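Local coordinates for protein BspA (BspA_V) (PDB 5DZ8) that probably mediates adhesion as the variable domain of an antigen I/II-family polypeptide displayed on the cell wall of Streptococcus agalactiae, at residues A[4-12]-A[23-33]; A[65-73]-A[130-138]. One frame throughout, in Å; residues are numbered along the deposited sequence.

Contact 1. Residues A[4-12]-A[23-33]. With PEG (di(hydroxyethyl)ether), chain D.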
# COMPACT_ATOMS: atom_id res chain seq x y z
N VAL A 4 -34.64 4.98 -22.19
CA VAL A 4 -33.31 5.22 -21.76
C VAL A 4 -32.56 3.95 -21.45
O VAL A 4 -33.02 3.21 -20.68
CB VAL A 4 -33.28 6.08 -20.51
CG1 VAL A 4 -31.82 6.28 -20.09
CG2 VAL A 4 -33.93 7.44 -20.81
N ALA A 5 -31.36 3.79 -22.00
CA ALA A 5 -30.46 2.74 -21.59
C ALA A 5 -29.48 3.22 -20.49
O ALA A 5 -28.71 4.20 -20.68
CB ALA A 5 -29.71 2.23 -22.81
N PHE A 6 -29.52 2.54 -19.35
CA PHE A 6 -28.72 2.87 -18.19
C PHE A 6 -27.60 1.84 -18.10
O PHE A 6 -27.86 0.69 -18.24
CB PHE A 6 -29.54 2.84 -16.88
CG PHE A 6 -28.72 2.61 -15.63
CD1 PHE A 6 -27.79 3.55 -15.18
CD2 PHE A 6 -28.85 1.44 -14.91
CE1 PHE A 6 -27.04 3.35 -14.03
CE2 PHE A 6 -28.11 1.22 -13.73
CZ PHE A 6 -27.19 2.18 -13.29
N ASP A 7 -26.37 2.26 -17.87
CA ASP A 7 -25.37 1.30 -17.43
C ASP A 7 -24.44 1.85 -16.40
O ASP A 7 -24.35 3.06 -16.20
CB ASP A 7 -24.57 0.71 -18.59
CG ASP A 7 -24.78 -0.86 -18.72
OD1 ASP A 7 -24.79 -1.64 -17.65
OD2 ASP A 7 -24.93 -1.29 -19.89
N ILE A 8 -23.78 0.93 -15.70
CA ILE A 8 -22.70 1.29 -14.84
C ILE A 8 -21.55 0.35 -15.10
O ILE A 8 -21.76 -0.80 -15.38
CB ILE A 8 -23.12 1.43 -13.35
CG1 ILE A 8 -22.00 2.05 -12.53
CG2 ILE A 8 -23.48 0.10 -12.75
CD1 ILE A 8 -22.42 2.40 -11.09
N LYS A 9 -20.34 0.88 -15.03
CA LYS A 9 -19.15 0.14 -15.28
C LYS A 9 -17.94 0.66 -14.48
O LYS A 9 -17.97 1.71 -13.88
CB LYS A 9 -18.86 0.12 -16.79
CG LYS A 9 -18.48 1.40 -17.45
CD LYS A 9 -19.14 1.48 -18.87
CE LYS A 9 -19.99 2.76 -19.08
NZ LYS A 9 -21.07 3.04 -18.05
N ALA A 10 -16.87 -0.09 -14.51
CA ALA A 10 -15.66 0.25 -13.77
C ALA A 10 -14.50 0.20 -14.71
O ALA A 10 -14.35 -0.75 -15.50
CB ALA A 10 -15.45 -0.72 -12.62
N GLN A 11 -13.70 1.23 -14.62
CA GLN A 11 -12.54 1.38 -15.44
C GLN A 11 -11.36 1.81 -14.58
O GLN A 11 -11.46 2.73 -13.74
CB GLN A 11 -12.80 2.43 -16.51
CG GLN A 11 -11.77 2.39 -17.62
CD GLN A 11 -12.04 3.40 -18.75
OE1 GLN A 11 -11.57 3.20 -19.90
NE2 GLN A 11 -12.76 4.49 -18.43
N ALA A 12 -10.25 1.12 -14.78
CA ALA A 12 -9.01 1.41 -14.06
C ALA A 12 -8.40 2.70 -14.60
O ALA A 12 -8.44 2.91 -15.78
CB ALA A 12 -8.04 0.26 -14.20
N SER A 23 -9.56 -2.57 -19.60
CA SER A 23 -9.84 -2.70 -18.13
C SER A 23 -11.36 -2.56 -17.75
O SER A 23 -11.76 -2.76 -16.61
CB SER A 23 -8.99 -1.67 -17.36
OG SER A 23 -9.41 -0.33 -17.65
N ILE A 24 -12.20 -2.26 -18.72
CA ILE A 24 -13.61 -2.00 -18.49
C ILE A 24 -14.35 -3.26 -18.05
O ILE A 24 -14.31 -4.26 -18.73
CB ILE A 24 -14.24 -1.44 -19.77
CG1 ILE A 24 -13.70 -0.03 -20.02
CG2 ILE A 24 -15.77 -1.35 -19.67
CD1 ILE A 24 -14.19 0.62 -21.31
N MSE A 25 -15.02 -3.20 -16.90
CA MSE A 25 -15.94 -4.28 -16.40
C MSE A 25 -17.34 -3.76 -16.39
O MSE A 25 -17.64 -2.73 -15.75
CB MSE A 25 -15.50 -4.61 -15.01
CG MSE A 25 -15.54 -6.09 -14.68
SE MSE A 25 -14.51 -6.15 -13.00
CE MSE A 25 -12.76 -5.82 -13.87
N THR A 26 -18.24 -4.39 -17.13
CA THR A 26 -19.63 -3.96 -17.07
C THR A 26 -20.30 -4.71 -15.94
O THR A 26 -19.97 -5.84 -15.61
CB THR A 26 -20.33 -4.02 -18.44
OG1 THR A 26 -19.61 -3.18 -19.36
CG2 THR A 26 -21.81 -3.47 -18.32
N ALA A 27 -21.10 -3.99 -15.21
CA ALA A 27 -21.79 -4.54 -14.09
C ALA A 27 -23.07 -5.20 -14.62
O ALA A 27 -23.68 -4.78 -15.60
CB ALA A 27 -22.14 -3.44 -13.12
N LYS A 28 -23.49 -6.24 -13.93
CA LYS A 28 -24.82 -6.70 -14.01
C LYS A 28 -25.74 -5.59 -13.43
O LYS A 28 -25.43 -5.08 -12.38
CB LYS A 28 -24.87 -8.04 -13.26
CG LYS A 28 -26.25 -8.65 -13.20
CD LYS A 28 -26.22 -10.01 -12.52
CE LYS A 28 -27.60 -10.66 -12.66
NZ LYS A 28 -27.75 -12.00 -12.05
N THR A 29 -26.76 -5.15 -14.16
CA THR A 29 -27.66 -4.04 -13.76
C THR A 29 -29.09 -4.35 -14.09
O THR A 29 -29.35 -5.24 -14.89
CB THR A 29 -27.41 -2.68 -14.46
OG1 THR A 29 -27.49 -2.83 -15.87
CG2 THR A 29 -26.06 -2.06 -14.10
N LYS A 30 -29.99 -3.63 -13.43
CA LYS A 30 -31.38 -3.56 -13.77
C LYS A 30 -31.71 -2.10 -14.09
O LYS A 30 -31.01 -1.23 -13.72
CB LYS A 30 -32.30 -4.01 -12.64
CG LYS A 30 -32.11 -5.45 -12.22
CD LYS A 30 -33.19 -5.84 -11.20
CE LYS A 30 -32.60 -6.80 -10.20
NZ LYS A 30 -33.67 -7.51 -9.44
N PRO A 31 -32.84 -1.87 -14.77
CA PRO A 31 -33.21 -0.52 -15.12
C PRO A 31 -33.55 0.38 -13.95
O PRO A 31 -33.47 1.59 -14.09
CB PRO A 31 -34.46 -0.71 -16.01
CG PRO A 31 -34.30 -2.08 -16.58
CD PRO A 31 -33.59 -2.88 -15.54
N ASP A 32 -33.97 -0.17 -12.83
CA ASP A 32 -34.22 0.64 -11.64
C ASP A 32 -32.88 1.17 -10.99
O ASP A 32 -32.94 1.90 -10.03
CB ASP A 32 -35.05 -0.15 -10.61
CG ASP A 32 -34.23 -1.27 -9.87
OD1 ASP A 32 -33.03 -1.48 -10.16
OD2 ASP A 32 -34.80 -1.98 -8.99
N GLY A 33 -31.71 0.75 -11.45
CA GLY A 33 -30.44 1.29 -10.97
C GLY A 33 -29.65 0.25 -10.20
O GLY A 33 -28.50 0.49 -9.87
C1 PEG D . -30.21 -1.01 -17.51
O1 PEG D . -30.29 -2.35 -16.93
C2 PEG D . -31.45 -0.58 -18.34
O2 PEG D . -31.63 0.86 -18.55
C3 PEG D . -32.99 1.32 -18.64
C4 PEG D . -33.28 2.60 -17.82
O4 PEG D . -33.12 2.54 -16.37
O HOH W 1 -9.51 0.71 -20.14
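Ala10 and Met25 (selenomethionine in the crystal) form the antiparallel hydrogen-bonded pair: Ala10 N gives to Met25 O at 3.0 Å, and Met25 N to Ala10 O at 2.9 Å. A third backbone bond, Ala27 N to Ile8 O, is longer at 3.3 Å but still straight (164° at the hydrogen). Beyond Ala27 the main chains separate, and contact passes to side chains. Strand 4-12 is the first strand of the domain's six-stranded antiparallel sheet, and its other edge pairs with a strand of the second subunit, where Lys9 NZ also hydrogen-bonds to Leu162 O and Ser164 OG of that subunit.

The apolar contacts involve Ile8 and Phe6. Ile8 CG2 touches Thr29 CG2 at 3.6 Å and also Ala27 CB. Phe6, its CG anti to the backbone N (chi1 156°), reaches Gly33 CA with CE2 at 3.6 Å, while Lys30 O lies at the ring's edge.

Polar contacts at both ends combine backbone N-H groups and hydroxyls. Ser23 OG accepts a weak bond from Ala12 N, and a water bridges it to Gln11 OE1. At the opposite end a di(hydroxyethyl)ether molecule, probably from the crystallisation liquor, takes Phe6 N on its O2 at 2.8 Å and shares a hydrogen bond between its O1 and Thr29 OG1.

Contact 2. Residues A[65-73]-A[130-138]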
# COMPACT_ATOMS: atom_id res chain seq x y z
N LYS A 65 -42.28 15.99 -24.73
CA LYS A 65 -43.05 15.82 -25.99
C LYS A 65 -42.17 15.54 -27.22
O LYS A 65 -42.40 14.58 -27.94
CB LYS A 65 -43.89 17.07 -26.28
N ASP A 66 -41.12 16.34 -27.38
CA ASP A 66 -40.16 16.25 -28.51
C ASP A 66 -39.25 15.01 -28.57
O ASP A 66 -38.37 14.92 -29.43
CB ASP A 66 -39.26 17.50 -28.47
CG ASP A 66 -38.40 17.54 -27.22
OD1 ASP A 66 -38.23 16.49 -26.58
OD2 ASP A 66 -37.91 18.62 -26.83
N GLY A 67 -39.38 14.10 -27.60
CA GLY A 67 -38.61 12.88 -27.59
C GLY A 67 -37.35 12.94 -26.75
O GLY A 67 -36.71 11.92 -26.51
N SER A 68 -37.01 14.13 -26.28
CA SER A 68 -35.91 14.27 -25.33
C SER A 68 -36.39 13.77 -23.97
O SER A 68 -37.60 13.62 -23.73
CB SER A 68 -35.47 15.71 -25.26
OG SER A 68 -36.46 16.47 -24.60
N VAL A 69 -35.43 13.55 -23.08
CA VAL A 69 -35.67 13.06 -21.75
C VAL A 69 -34.72 13.76 -20.77
O VAL A 69 -33.65 14.21 -21.18
CB VAL A 69 -35.47 11.55 -21.73
CG1 VAL A 69 -33.98 11.20 -21.94
CG2 VAL A 69 -35.98 10.97 -20.41
N THR A 70 -35.14 13.92 -19.51
CA THR A 70 -34.27 14.43 -18.45
C THR A 70 -34.03 13.29 -17.48
O THR A 70 -34.98 12.68 -16.96
CB THR A 70 -34.86 15.63 -17.66
OG1 THR A 70 -35.37 16.63 -18.54
CG2 THR A 70 -33.79 16.25 -16.87
N ALA A 71 -32.77 12.98 -17.28
CA ALA A 71 -32.35 11.95 -16.38
C ALA A 71 -31.83 12.62 -15.12
O ALA A 71 -30.90 13.37 -15.20
CB ALA A 71 -31.22 11.12 -17.02
N PHE A 72 -32.40 12.28 -13.98
CA PHE A 72 -31.96 12.79 -12.67
C PHE A 72 -31.19 11.69 -12.00
O PHE A 72 -31.72 10.62 -11.76
CB PHE A 72 -33.15 13.16 -11.79
CG PHE A 72 -33.88 14.41 -12.25
CD1 PHE A 72 -33.45 15.68 -11.84
CD2 PHE A 72 -35.00 14.33 -13.09
CE1 PHE A 72 -34.10 16.84 -12.29
CE2 PHE A 72 -35.66 15.49 -13.52
CZ PHE A 72 -35.20 16.74 -13.12
N VAL A 73 -29.92 11.94 -11.71
CA VAL A 73 -29.12 10.98 -10.99
C VAL A 73 -28.95 11.54 -9.59
O VAL A 73 -28.03 12.30 -9.35
CB VAL A 73 -27.78 10.74 -11.66
CG1 VAL A 73 -27.04 9.56 -11.03
CG2 VAL A 73 -27.97 10.53 -13.16
N ASN A 130 -26.89 14.37 -7.13
CA ASN A 130 -27.71 15.49 -7.67
C ASN A 130 -27.25 15.98 -9.01
O ASN A 130 -26.84 17.12 -9.17
CB ASN A 130 -27.73 16.69 -6.72
CG ASN A 130 -28.23 16.32 -5.35
OD1 ASN A 130 -29.32 15.77 -5.21
ND2 ASN A 130 -27.42 16.55 -4.36
N LEU A 131 -27.29 15.07 -9.96
CA LEU A 131 -26.86 15.36 -11.30
C LEU A 131 -28.10 15.31 -12.16
O LEU A 131 -29.09 14.65 -11.80
CB LEU A 131 -25.84 14.36 -11.75
CG LEU A 131 -24.62 14.18 -10.86
CD1 LEU A 131 -23.96 12.88 -11.25
CD2 LEU A 131 -23.63 15.33 -10.99
N LYS A 132 -28.05 16.05 -13.25
CA LYS A 132 -29.18 16.12 -14.21
C LYS A 132 -28.59 16.14 -15.63
O LYS A 132 -27.66 16.90 -15.90
CB LYS A 132 -30.01 17.35 -13.93
CG LYS A 132 -31.08 17.66 -14.96
CD LYS A 132 -32.12 18.63 -14.40
CE LYS A 132 -31.82 20.09 -14.70
NZ LYS A 132 -32.65 20.68 -15.82
N TYR A 133 -29.08 15.26 -16.50
CA TYR A 133 -28.67 15.27 -17.91
C TYR A 133 -29.88 15.40 -18.79
O TYR A 133 -30.81 14.59 -18.75
CB TYR A 133 -27.90 14.05 -18.29
CG TYR A 133 -26.70 13.95 -17.41
CD1 TYR A 133 -25.50 14.56 -17.73
CD2 TYR A 133 -26.79 13.24 -16.21
CE1 TYR A 133 -24.42 14.46 -16.89
CE2 TYR A 133 -25.71 13.14 -15.35
CZ TYR A 133 -24.56 13.76 -15.67
OH TYR A 133 -23.53 13.64 -14.76
N GLU A 134 -29.86 16.48 -19.54
CA GLU A 134 -30.89 16.84 -20.46
C GLU A 134 -30.47 16.09 -21.71
O GLU A 134 -29.39 16.32 -22.22
CB GLU A 134 -30.85 18.35 -20.63
CG GLU A 134 -32.18 19.05 -20.72
CD GLU A 134 -33.03 18.89 -19.48
OE1 GLU A 134 -32.82 19.70 -18.53
OE2 GLU A 134 -33.92 17.97 -19.47
N LEU A 135 -31.28 15.14 -22.16
CA LEU A 135 -30.88 14.23 -23.22
C LEU A 135 -31.83 14.26 -24.42
O LEU A 135 -32.95 13.78 -24.36
CB LEU A 135 -30.79 12.82 -22.70
CG LEU A 135 -29.48 12.21 -22.18
CD1 LEU A 135 -28.21 13.07 -22.14
CD2 LEU A 135 -29.82 11.56 -20.86
N LYS A 136 -31.34 14.85 -25.49
CA LYS A 136 -31.95 14.84 -26.77
C LYS A 136 -31.96 13.40 -27.34
O LYS A 136 -31.15 12.55 -26.94
CB LYS A 136 -31.14 15.75 -27.72
CG LYS A 136 -31.84 17.01 -28.21
CD LYS A 136 -31.94 18.04 -27.14
CE LYS A 136 -32.26 19.40 -27.73
NZ LYS A 136 -33.52 19.33 -28.46
N PRO A 137 -32.81 13.16 -28.34
CA PRO A 137 -32.79 11.87 -29.02
C PRO A 137 -31.38 11.49 -29.46
O PRO A 137 -30.67 12.29 -30.05
CB PRO A 137 -33.73 12.09 -30.22
CG PRO A 137 -34.69 13.18 -29.74
CD PRO A 137 -33.84 14.07 -28.90
N HIS A 138 -30.97 10.28 -29.08
CA HIS A 138 -29.66 9.75 -29.31
C HIS A 138 -28.53 10.45 -28.54
O HIS A 138 -27.37 10.21 -28.86
CB HIS A 138 -29.34 9.69 -30.80
CG HIS A 138 -30.31 8.88 -31.59
ND1 HIS A 138 -30.25 7.50 -31.66
CD2 HIS A 138 -31.38 9.25 -32.34
CE1 HIS A 138 -31.22 7.06 -32.43
NE2 HIS A 138 -31.92 8.10 -32.87
O HOH W 2 -34.19 17.12 -22.01
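Val69 and Leu135 lie side by side and point the same way, with Val69 CG1 3.7 Å from Leu135 CB. On this face Leu135 CD2 also reaches Ala71 CB, and Val73 CB meets Leu131 CB. Tyr133 receives Val73 CG2 at the edge of its ring, 4.1 Å from CE2. Tyr165 of the second subunit packs on Val73 and Leu135.

Six backbone hydrogen bonds join the strands through the pairs Val69-Leu135, Ala71-Tyr133 and Val73-Leu131. Their directions vary: Leu135 N meets Val69 O almost head-on (C=O...N angle 178°), whereas the two bonds of Val73 with Leu131 arrive about 40° out of the carbonyl planes.

The other face carries Thr70, Phe72, Lys132 and Glu134. The Lys132 chain runs alongside Phe72, its CD 3.4 Å from CE1. Bends at chi3 and chi4 bring Lys132 NZ to Glu134 OE1 in a 2.9 Å salt bridge.

At the loop end the bond from Ser68 N to Asp66 OD1 closes an Asx turn, and Ser68 OG gives the same oxygen a second bond, each at 2.7 Å; together the two fix the carboxylate. The axes of strand pieces 69-73 and 130-135 run at 165° to each other. Strands 69-85 and 119-135 are neighbours in the six-stranded sheet, and where Asn130 and Leu131 both face Val73, a G1 beta bulge interrupts their otherwise regular antiparallel ladder.

Overall arrangement
Both contacts belong to the same six-stranded antiparallel sheet, at its two ends: contact 1 joins its first two strands and contact 2 its last two. Their centres are about 18 Å apart, yet Val4 CG2 of contact 1 packs on Val69 CG1 of contact 2 at 3.9 Å, consistent with a curved sheet. Each mixes buried and exposed residues, contact 2 lying farther from the centre of the chain. Contact 1 passes from two bridge pairs to side-chain and solvent-molecule contacts, while contact 2 is a five-pair ladder with an apolar face and a Lys-Glu face. The second subunit extends the sheet at contact 1 and meets contact 2 through side chains packing on it and hydrogen-bonding its backbone carbonyls.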